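Local coordinates for aromatic amino acid aminotransferase I (Candida albicans WO-1, PDB 6HNU), which probably catalyses pyridoxal-phosphate-dependent transfer of the amino group from aromatic L-amino acids to 2-oxoglutarate, giving aromatic oxo-acids and L-glutamate, at residues 118-122 / 309-313; 136-140 / 329-333; 140-145 / 294-298; 165-169 / 210-214. All blocks are in the same frame, centred on the assembly; numbering follows the deposited sequence.

Contact 1: 118-122 / 309-313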
# COMPACT_ATOMS: atom_id res chain seq x y z
N ILE B 118 -0.20 -17.59 9.27
CA ILE B 118 0.10 -16.42 10.14
C ILE B 118 -0.87 -16.44 11.33
O ILE B 118 -0.47 -16.08 12.44
CB ILE B 118 0.12 -15.16 9.24
CG1 ILE B 118 1.33 -14.28 9.52
CG2 ILE B 118 -1.17 -14.39 9.28
CD1 ILE B 118 2.64 -15.01 9.41
N LYS B 119 -2.09 -16.96 11.17
CA LYS B 119 -3.03 -17.11 12.30
C LYS B 119 -2.52 -18.19 13.26
O LYS B 119 -2.57 -17.99 14.48
CB LYS B 119 -4.45 -17.34 11.80
CG LYS B 119 -5.48 -17.31 12.91
CD LYS B 119 -6.93 -17.27 12.45
CE LYS B 119 -7.90 -17.09 13.59
NZ LYS B 119 -9.30 -16.88 13.13
N GLU B 120 -2.03 -19.32 12.74
CA GLU B 120 -1.47 -20.39 13.59
C GLU B 120 -0.27 -19.83 14.37
O GLU B 120 -0.17 -20.08 15.56
CB GLU B 120 -1.01 -21.57 12.75
CG GLU B 120 -2.17 -22.35 12.16
CD GLU B 120 -1.80 -23.42 11.13
OE1 GLU B 120 -0.70 -23.37 10.51
OE2 GLU B 120 -2.65 -24.30 10.94
N HIS B 121 0.63 -19.14 13.67
CA HIS B 121 1.80 -18.46 14.28
C HIS B 121 1.34 -17.57 15.45
O HIS B 121 1.85 -17.75 16.61
CB HIS B 121 2.58 -17.68 13.24
CG HIS B 121 3.64 -16.82 13.87
ND1 HIS B 121 4.80 -17.36 14.42
CD2 HIS B 121 3.67 -15.49 14.08
CE1 HIS B 121 5.51 -16.37 14.93
NE2 HIS B 121 4.83 -15.20 14.75
N THR B 122 0.38 -16.69 15.18
CA THR B 122 -0.17 -15.73 16.18
C THR B 122 -0.69 -16.50 17.40
O THR B 122 -0.33 -16.14 18.53
CB THR B 122 -1.22 -14.83 15.53
OG1 THR B 122 -0.53 -14.08 14.53
CG2 THR B 122 -1.89 -13.89 16.51
N GLY B 309 2.69 -7.51 6.14
CA GLY B 309 2.53 -7.74 7.56
C GLY B 309 1.10 -8.16 7.79
O GLY B 309 0.38 -8.58 6.81
N TRP B 310 0.71 -8.09 9.03
CA TRP B 310 -0.69 -8.42 9.37
C TRP B 310 -1.13 -7.62 10.59
O TRP B 310 -0.31 -6.94 11.27
CB TRP B 310 -0.89 -9.94 9.49
CG TRP B 310 -0.12 -10.58 10.59
CD1 TRP B 310 -0.59 -10.91 11.82
CD2 TRP B 310 1.27 -10.95 10.57
NE1 TRP B 310 0.40 -11.49 12.55
CE2 TRP B 310 1.56 -11.51 11.83
CE3 TRP B 310 2.29 -10.85 9.63
CZ2 TRP B 310 2.82 -11.97 12.17
CZ3 TRP B 310 3.55 -11.30 9.96
CH2 TRP B 310 3.80 -11.86 11.21
N ILE B 311 -2.42 -7.68 10.85
CA ILE B 311 -3.05 -6.92 11.96
C ILE B 311 -3.87 -7.94 12.73
O ILE B 311 -4.62 -8.68 12.08
CB ILE B 311 -3.88 -5.75 11.41
CG1 ILE B 311 -3.03 -4.79 10.57
CG2 ILE B 311 -4.61 -5.01 12.51
CD1 ILE B 311 -3.83 -3.85 9.67
N VAL B 312 -3.69 -7.99 14.05
CA VAL B 312 -4.42 -8.88 14.98
C VAL B 312 -5.38 -8.04 15.81
O VAL B 312 -4.96 -7.04 16.41
CB VAL B 312 -3.51 -9.71 15.87
CG1 VAL B 312 -4.29 -10.83 16.52
CG2 VAL B 312 -2.30 -10.24 15.10
N GLY B 313 -6.62 -8.49 15.90
CA GLY B 313 -7.63 -7.81 16.70
C GLY B 313 -9.00 -8.45 16.54
O GLY B 313 -9.15 -9.53 15.94
O HOH W 1 1.38 -12.44 15.67
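With CG held between the backbone N and the carbonyl carbon (chi1 64°), the indole of Trp310 stands off strand 309-313 toward helix 118-122, and Ile118 comes to meet it from the opposite direction. An intermediate first torsion in Ile118 (chi1 -134°) lays CG1 over the six-membered ring. The result is a CH-pi contact, Ile118 CG1 lying 3.4 Å from the centroid of that Trp310 ring and only 8° off its normal. Ile118 CD1 reaches on to Trp310 CH2 at 3.8 Å. One helical turn later, Thr122 slides past the indole. Its OG1 donates to Ile118 O at 2.9 Å and accepts a weak bond from Trp310 NE1 at 3.4 Å. A water in the plane of the indole, at its edge, donates to Thr122 OG1 and accepts weakly from Trp310 NE1. Thr122 CG2 and Val312 CG1 meet tip to tip at 3.9 Å. Phe298 also meets the indole. Helix 112-126 thus packs on strand 309-314 of the central sheet through Ile118 and Thr122. With one N-H shared between two long, weak bonds, the indole is probably positioned more by the apolar contact on its face than by its polar edge.

Contact 2: 136-140 / 329-333. With PLP (pyridoxal-5'-phosphate), chain I.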
# COMPACT_ATOMS: atom_id res chain seq x y z
N ILE B 136 -5.83 -10.03 9.57
CA ILE B 136 -5.94 -9.56 8.17
C ILE B 136 -4.54 -9.14 7.73
O ILE B 136 -3.68 -8.85 8.58
CB ILE B 136 -6.97 -8.41 8.06
CG1 ILE B 136 -6.61 -7.20 8.92
CG2 ILE B 136 -8.36 -8.96 8.38
CD1 ILE B 136 -7.43 -5.94 8.66
N VAL B 137 -4.31 -9.14 6.44
CA VAL B 137 -3.01 -8.72 5.87
C VAL B 137 -2.91 -7.19 5.91
O VAL B 137 -3.95 -6.46 5.91
CB VAL B 137 -2.81 -9.31 4.48
CG1 VAL B 137 -2.76 -10.81 4.57
CG2 VAL B 137 -3.86 -8.83 3.48
N SER B 138 -1.67 -6.73 5.99
CA SER B 138 -1.26 -5.33 5.77
C SER B 138 -0.11 -5.33 4.78
O SER B 138 0.45 -6.41 4.48
CB SER B 138 -0.84 -4.70 7.06
OG SER B 138 0.45 -5.16 7.42
N VAL B 139 0.27 -4.15 4.30
CA VAL B 139 1.51 -4.02 3.48
C VAL B 139 2.63 -3.48 4.37
O VAL B 139 3.59 -2.84 3.84
CB VAL B 139 1.24 -3.19 2.21
CG1 VAL B 139 0.20 -3.88 1.35
CG2 VAL B 139 0.79 -1.78 2.50
N GLY B 140 2.60 -3.85 5.63
CA GLY B 140 3.58 -3.44 6.64
C GLY B 140 2.99 -2.54 7.69
O GLY B 140 1.86 -2.04 7.53
N VAL B 329 -5.03 0.53 -0.11
CA VAL B 329 -3.89 -0.27 -0.64
C VAL B 329 -4.36 -1.48 -1.44
O VAL B 329 -3.51 -2.00 -2.21
CB VAL B 329 -2.89 -0.67 0.45
CG1 VAL B 329 -2.21 0.57 0.98
CG2 VAL B 329 -3.53 -1.46 1.57
N GLN B 330 -5.59 -1.95 -1.25
CA GLN B 330 -6.26 -3.05 -1.97
C GLN B 330 -5.77 -4.40 -1.42
O GLN B 330 -6.58 -5.16 -0.80
CB GLN B 330 -6.04 -2.80 -3.46
CG GLN B 330 -7.26 -3.11 -4.31
CD GLN B 330 -7.30 -4.58 -4.63
OE1 GLN B 330 -6.26 -5.23 -4.76
NE2 GLN B 330 -8.50 -5.11 -4.73
N ASN B 331 -4.47 -4.69 -1.54
CA ASN B 331 -3.90 -5.98 -1.10
C ASN B 331 -2.39 -5.89 -1.20
O ASN B 331 -1.92 -5.08 -1.96
CB ASN B 331 -4.38 -7.14 -1.98
CG ASN B 331 -5.46 -7.94 -1.29
OD1 ASN B 331 -5.39 -8.13 -0.06
ND2 ASN B 331 -6.43 -8.44 -2.05
N PRO B 332 -1.62 -6.68 -0.44
CA PRO B 332 -0.19 -6.79 -0.67
C PRO B 332 0.09 -7.35 -2.06
O PRO B 332 -0.79 -8.04 -2.64
CB PRO B 332 0.27 -7.81 0.37
CG PRO B 332 -0.82 -7.79 1.41
CD PRO B 332 -2.08 -7.59 0.62
N SER B 333 1.32 -7.13 -2.54
CA SER B 333 1.89 -7.81 -3.72
C SER B 333 1.60 -9.31 -3.64
O SER B 333 1.95 -9.98 -2.60
CB SER B 333 3.37 -7.61 -3.81
OG SER B 333 3.93 -8.50 -4.78
N1 PLP I . 6.85 0.91 13.32
C2 PLP I . 7.95 1.23 14.02
C2A PLP I . 7.79 1.69 15.42
C3 PLP I . 9.22 1.15 13.45
O3 PLP I . 10.29 1.56 14.20
C4 PLP I . 9.34 0.74 12.11
C4A PLP I . 10.66 0.67 11.48
C5 PLP I . 8.18 0.37 11.40
C6 PLP I . 6.98 0.50 12.04
C5A PLP I . 8.23 -0.01 9.94
O4P PLP I . 7.45 -1.21 9.69
P PLP I . 7.18 -1.79 8.28
O1P PLP I . 6.47 -3.08 8.64
O2P PLP I . 8.57 -1.99 7.61
O3P PLP I . 6.31 -0.79 7.52
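Ser138 OG accepts from Gly140 N at 3.1 Å in an ST turn, while the carbonyl O of the same serine lies 3.6 Å from Pro332 CG across the contact. This turn bends the end of strand 133-138 into helix 141-152, for which Gly140 is the N-cap; Glu143, in that helix, accepts from Val139 N.

The contact between the segments is apolar. Val137 CG2, set between its backbone N and carbonyl carbon (chi1 -63°), packs against Pro332 CD at 3.6 Å, the two side chains crossing obliquely. Val139 works with both branches: CG1 lies beside the backbone of the proline, 3.6 Å from Pro332 CA, and CG2 meets Val329 CG1 tip to tip at 4.1 Å. Pro332 is thus held by Val137 at the strand and Val139 just past its end. Asn331 brings OD1 near Val137, but its ND2 is bonded to Ser107 O.

Beyond the loop lies the dimer interface, where Val329 packs on Val329 of the second subunit and Ser333 on Ser333 of the second subunit. At the far end of 136-140, Gly140 CA lies 3.5 Å from PLP O1P, with a positive phi of 112° that suits glycine. A strand that turns through a glycine N-cap into a helix whose start meets the cofactor phosphate is characteristic of the PLP-binding large domain of fold type I aminotransferases.

Contact 3: 140-145 / 294-298. With PLP (pyridoxal-5'-phosphate), chain I.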
# COMPACT_ATOMS: atom_id res chain seq x y z
N GLY B 140 2.60 -3.85 5.63
CA GLY B 140 3.58 -3.44 6.64
C GLY B 140 2.99 -2.54 7.69
O GLY B 140 1.86 -2.04 7.53
N ASN B 141 3.76 -2.34 8.76
CA ASN B 141 3.29 -1.60 9.95
C ASN B 141 3.13 -0.11 9.61
O ASN B 141 2.30 0.54 10.27
CB ASN B 141 4.22 -1.87 11.14
CG ASN B 141 3.99 -3.19 11.83
OD1 ASN B 141 3.28 -4.08 11.32
ND2 ASN B 141 4.61 -3.32 12.99
N THR B 142 3.89 0.42 8.65
CA THR B 142 3.74 1.82 8.20
C THR B 142 2.29 2.05 7.76
O THR B 142 1.59 2.92 8.30
CB THR B 142 4.75 2.16 7.09
OG1 THR B 142 6.04 1.79 7.58
CG2 THR B 142 4.68 3.64 6.75
N GLU B 143 1.84 1.23 6.82
CA GLU B 143 0.46 1.30 6.29
C GLU B 143 -0.50 0.96 7.42
O GLU B 143 -1.48 1.73 7.61
CB GLU B 143 0.24 0.33 5.13
CG GLU B 143 -1.23 0.24 4.75
CD GLU B 143 -1.99 -0.87 5.42
OE1 GLU B 143 -1.61 -2.05 5.19
OE2 GLU B 143 -3.01 -0.60 6.10
N ALA B 144 -0.24 -0.12 8.18
CA ALA B 144 -1.20 -0.55 9.23
C ALA B 144 -1.43 0.60 10.22
O ALA B 144 -2.56 0.80 10.62
CB ALA B 144 -0.76 -1.83 9.90
N TRP B 145 -0.39 1.38 10.56
CA TRP B 145 -0.51 2.54 11.46
C TRP B 145 -1.35 3.65 10.81
O TRP B 145 -2.30 4.22 11.47
CB TRP B 145 0.89 3.02 11.86
CG TRP B 145 0.83 4.32 12.59
CD1 TRP B 145 1.40 5.50 12.21
CD2 TRP B 145 0.15 4.57 13.84
NE1 TRP B 145 1.08 6.49 13.11
CE2 TRP B 145 0.35 5.95 14.13
CE3 TRP B 145 -0.65 3.80 14.70
CZ2 TRP B 145 -0.20 6.56 15.24
CZ3 TRP B 145 -1.18 4.41 15.82
CH2 TRP B 145 -0.94 5.76 16.08
N ARG B 294 -2.80 -5.33 17.33
CA ARG B 294 -1.35 -5.58 17.13
C ARG B 294 -0.99 -5.38 15.65
O ARG B 294 -1.68 -5.92 14.75
CB ARG B 294 -0.97 -6.97 17.63
CG ARG B 294 0.49 -7.35 17.38
CD ARG B 294 0.77 -8.77 17.82
NE ARG B 294 2.18 -9.08 17.86
CZ ARG B 294 2.98 -8.92 18.91
NH1 ARG B 294 2.53 -8.38 20.01
NH2 ARG B 294 4.26 -9.23 18.82
N LEU B 295 0.07 -4.63 15.39
CA LEU B 295 0.65 -4.42 14.04
C LEU B 295 1.88 -5.31 13.95
O LEU B 295 2.91 -5.05 14.61
CB LEU B 295 0.96 -2.95 13.78
CG LEU B 295 -0.09 -1.96 14.31
CD1 LEU B 295 0.34 -0.54 13.99
CD2 LEU B 295 -1.48 -2.24 13.76
N ASP B 296 1.78 -6.40 13.19
CA ASP B 296 2.90 -7.35 12.98
C ASP B 296 3.50 -7.21 11.60
O ASP B 296 2.76 -6.96 10.62
CB ASP B 296 2.41 -8.80 13.13
CG ASP B 296 2.39 -9.30 14.55
OD1 ASP B 296 3.43 -9.17 15.21
OD2 ASP B 296 1.36 -9.91 14.96
N SER B 297 4.83 -7.37 11.48
CA SER B 297 5.52 -7.16 10.20
C SER B 297 6.61 -8.22 10.00
O SER B 297 7.25 -8.60 10.98
CB SER B 297 6.15 -5.81 10.16
OG SER B 297 6.73 -5.58 8.90
N PHE B 298 6.87 -8.57 8.76
CA PHE B 298 8.05 -9.39 8.37
C PHE B 298 9.30 -8.53 8.16
O PHE B 298 10.39 -9.09 7.90
CB PHE B 298 7.76 -10.15 7.09
CG PHE B 298 6.83 -11.30 7.31
CD1 PHE B 298 7.11 -12.26 8.28
CD2 PHE B 298 5.70 -11.45 6.53
CE1 PHE B 298 6.30 -13.38 8.41
CE2 PHE B 298 4.87 -12.54 6.70
CZ PHE B 298 5.14 -13.47 7.67
N1 PLP I . 6.85 0.91 13.32
C2 PLP I . 7.95 1.23 14.02
C2A PLP I . 7.79 1.69 15.42
C3 PLP I . 9.22 1.15 13.45
O3 PLP I . 10.29 1.56 14.20
C4 PLP I . 9.34 0.74 12.11
C4A PLP I . 10.66 0.67 11.48
C5 PLP I . 8.18 0.37 11.40
C6 PLP I . 6.98 0.50 12.04
C5A PLP I . 8.23 -0.01 9.94
O4P PLP I . 7.45 -1.21 9.69
P PLP I . 7.18 -1.79 8.28
O1P PLP I . 6.47 -3.08 8.64
O2P PLP I . 8.57 -1.99 7.61
O3P PLP I . 6.31 -0.79 7.52
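This is a buried helix-on-strand contact next to the cofactor phosphate, where the first turn of helix 141-152 runs nearly antiparallel to strand 292-297 of the large mixed sheet, their local axes 8.2 Å apart. Asn141 carries much of it. Its ND2 donates to Leu295 O at 2.9 Å, along a bent path (132° at the hydrogen) that approaches from above the carbonyl plane, 72° out of it. Leu295 packs against the helix, its CD2 touching Ala144 CB at 3.9 Å and its CD1 facing the backbone and CB of Trp145.

Both segments also turn to the phosphate. Asn141 N donates to PLP O1P at 2.8 Å, nearly straight, and Thr142 grips PLP O3P twice, through its backbone N and through OG1 at 2.6 Å. From the strand, Ser297 extends OG away from its own backbone N (chi1 -176°) to donate to PLP O1P, and Ser299 N donates in turn to that hydroxyl. Arg307, Ser299 and Tyr105 of the second subunit also bond to the cofactor. A glycine-capped helix start whose backbone N-H groups receive a phosphate, faced by a serine from the sheet, is the phosphate site of fold type I PLP enzymes.

Contact 4: 165-169 / 210-214. With PLP (pyridoxal-5'-phosphate), chain I; PHE (phenylalanine), chain J.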
# COMPACT_ATOMS: atom_id res chain seq x y z
N THR B 165 9.25 8.67 20.64
CA THR B 165 8.66 7.60 19.78
C THR B 165 9.09 7.79 18.33
O THR B 165 9.93 8.66 18.03
CB THR B 165 7.14 7.56 19.99
OG1 THR B 165 6.70 6.32 19.40
CG2 THR B 165 6.43 8.76 19.43
N PHE B 166 8.50 7.00 17.43
CA PHE B 166 8.88 6.87 16.01
C PHE B 166 8.42 8.10 15.23
O PHE B 166 7.24 8.42 15.29
CB PHE B 166 8.24 5.57 15.52
CG PHE B 166 8.57 5.15 14.12
CD1 PHE B 166 9.82 5.43 13.57
CD2 PHE B 166 7.64 4.45 13.37
CE1 PHE B 166 10.13 4.98 12.30
CE2 PHE B 166 7.94 4.04 12.08
CZ PHE B 166 9.19 4.29 11.56
N SER B 167 9.32 8.83 14.58
CA SER B 167 8.99 10.10 13.87
C SER B 167 7.91 9.89 12.80
O SER B 167 7.00 10.72 12.75
CB SER B 167 10.23 10.74 13.30
OG SER B 167 11.08 11.14 14.38
N SER B 168 7.97 8.79 12.04
CA SER B 168 7.00 8.45 10.97
C SER B 168 5.60 8.30 11.56
O SER B 168 4.66 8.74 10.90
CB SER B 168 7.40 7.21 10.21
OG SER B 168 8.66 7.41 9.60
N ALA B 169 5.47 7.71 12.77
CA ALA B 169 4.13 7.53 13.38
C ALA B 169 3.53 8.89 13.74
O ALA B 169 2.30 9.10 13.57
CB ALA B 169 4.22 6.59 14.56
N LEU B 210 -3.84 4.27 23.08
CA LEU B 210 -2.40 4.40 23.36
C LEU B 210 -1.63 3.66 22.27
O LEU B 210 -1.99 2.51 21.97
CB LEU B 210 -2.08 3.85 24.75
CG LEU B 210 -0.59 3.59 25.00
CD1 LEU B 210 0.20 4.87 25.12
CD2 LEU B 210 -0.39 2.74 26.25
N TYR B 211 -0.66 4.35 21.68
CA TYR B 211 0.26 3.82 20.65
C TYR B 211 1.56 3.49 21.37
O TYR B 211 2.17 4.40 21.90
CB TYR B 211 0.45 4.85 19.52
CG TYR B 211 1.56 4.54 18.54
CD1 TYR B 211 1.46 3.48 17.66
CD2 TYR B 211 2.73 5.27 18.53
CE1 TYR B 211 2.48 3.14 16.79
CE2 TYR B 211 3.78 4.97 17.66
CZ TYR B 211 3.65 3.89 16.81
OH TYR B 211 4.67 3.58 15.97
N THR B 212 1.97 2.22 21.36
CA THR B 212 3.16 1.74 22.08
C THR B 212 4.00 0.86 21.17
O THR B 212 3.49 -0.12 20.59
CB THR B 212 2.78 1.09 23.42
OG1 THR B 212 3.98 0.65 24.04
CG2 THR B 212 1.85 -0.10 23.33
N ILE B 213 5.28 1.15 21.11
CA ILE B 213 6.27 0.20 20.53
C ILE B 213 6.89 -0.52 21.72
O ILE B 213 7.99 -0.14 22.15
CB ILE B 213 7.29 0.98 19.68
CG1 ILE B 213 6.59 1.97 18.74
CG2 ILE B 213 8.19 0.03 18.93
CD1 ILE B 213 7.46 3.12 18.26
N CYS B 214 6.19 -1.52 22.26
CA CYS B 214 6.43 -1.90 23.65
C CYS B 214 7.65 -2.83 23.75
O CYS B 214 8.16 -2.94 24.86
CB CYS B 214 5.18 -2.46 24.29
SG CYS B 214 4.32 -3.70 23.30
N1 PLP I . 6.85 0.91 13.32
C2 PLP I . 7.95 1.23 14.02
C2A PLP I . 7.79 1.69 15.42
C3 PLP I . 9.22 1.15 13.45
O3 PLP I . 10.29 1.56 14.20
C4 PLP I . 9.34 0.74 12.11
C4A PLP I . 10.66 0.67 11.48
C5 PLP I . 8.18 0.37 11.40
C6 PLP I . 6.98 0.50 12.04
C5A PLP I . 8.23 -0.01 9.94
O4P PLP I . 7.45 -1.21 9.69
P PLP I . 7.18 -1.79 8.28
O1P PLP I . 6.47 -3.08 8.64
O2P PLP I . 8.57 -1.99 7.61
O3P PLP I . 6.31 -0.79 7.52
N PHE J . 11.48 1.82 11.47
CA PHE J . 12.45 2.16 10.39
C PHE J . 13.25 3.39 10.84
O PHE J . 13.94 3.33 11.87
CB PHE J . 11.71 2.33 9.06
CG PHE J . 12.45 3.12 8.01
CD1 PHE J . 13.80 2.91 7.77
CD2 PHE J . 11.78 4.08 7.26
CE1 PHE J . 14.47 3.65 6.81
CE2 PHE J . 12.45 4.82 6.29
CZ PHE J . 13.80 4.59 6.06
OXT PHE J . 13.21 4.46 10.21
O HOH W 2 4.68 5.47 21.11
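Thr165 and Ile213 bring their CA atoms within 7.8 Å of each other, and Ala169 and Tyr211 theirs within 9.0 Å, so the start of helix 167-175, with Phe166 as its N-cap, lies over the end of strand 209-212 at side-chain distance. Tyr211 leans its phenol on the helix, its OH 3.4 Å from Ala169 CB. That OH also comes to the edge of the Phe166 ring near its plane, and is hydrogen-bonded to Asp246 OD2. Thr165 OG1 lies 3.5 Å from Ile213 CD1, and a water accepts a hydrogen bond from Thr165 OG1 and donates one to Tyr211 O, bridging the segments.

The segments lie at or just past the carboxyl ends of parallel strands of the central sheet, 209-212 and 158-162, and as in fold type I aminotransferases the loops there line the cofactor pocket. Phe166 turns its CG away from the backbone N (chi1 -175°), which carries the ring over the cofactor. PLP C3 lies over one face, offset toward the rim, and Phe166 CD2 approaches PLP C2 at 3.3 Å. Farther along the ring, Phe166 CZ is 3.4 Å from the N atom of the bound phenylalanine.

Ile213 meets the PLP methyl group as well, its CG1 3.5 Å from PLP C2A, and its CD1 touches Phe166 CB. Asn218, which touches Phe166, belongs to the pockets of both ligands.

All four contacts reach the same mixed sheet. Strands 133-138, 309-314 and 292-297 lie side by side in it, while strand 209-212 follows beyond strand 242-246. Contacts 1, 2 and 3 crowd together, their centres 9 to 13 Å apart; contact 4 lies about 12 Å from contact 3 and 20 Å from the others. Contacts 2 and 3 share Gly140, and strand 133-138 leads through a two-residue turn into helix 141-152. Along the chain, contacts 1 and 2 cross, contact 3 falls within the span of each, and contact 4 is innermost. Contact 3 helps to bind the cofactor phosphate and contact 4 packs on its ring, whereas contact 2 links the phosphate site to the subunit interface.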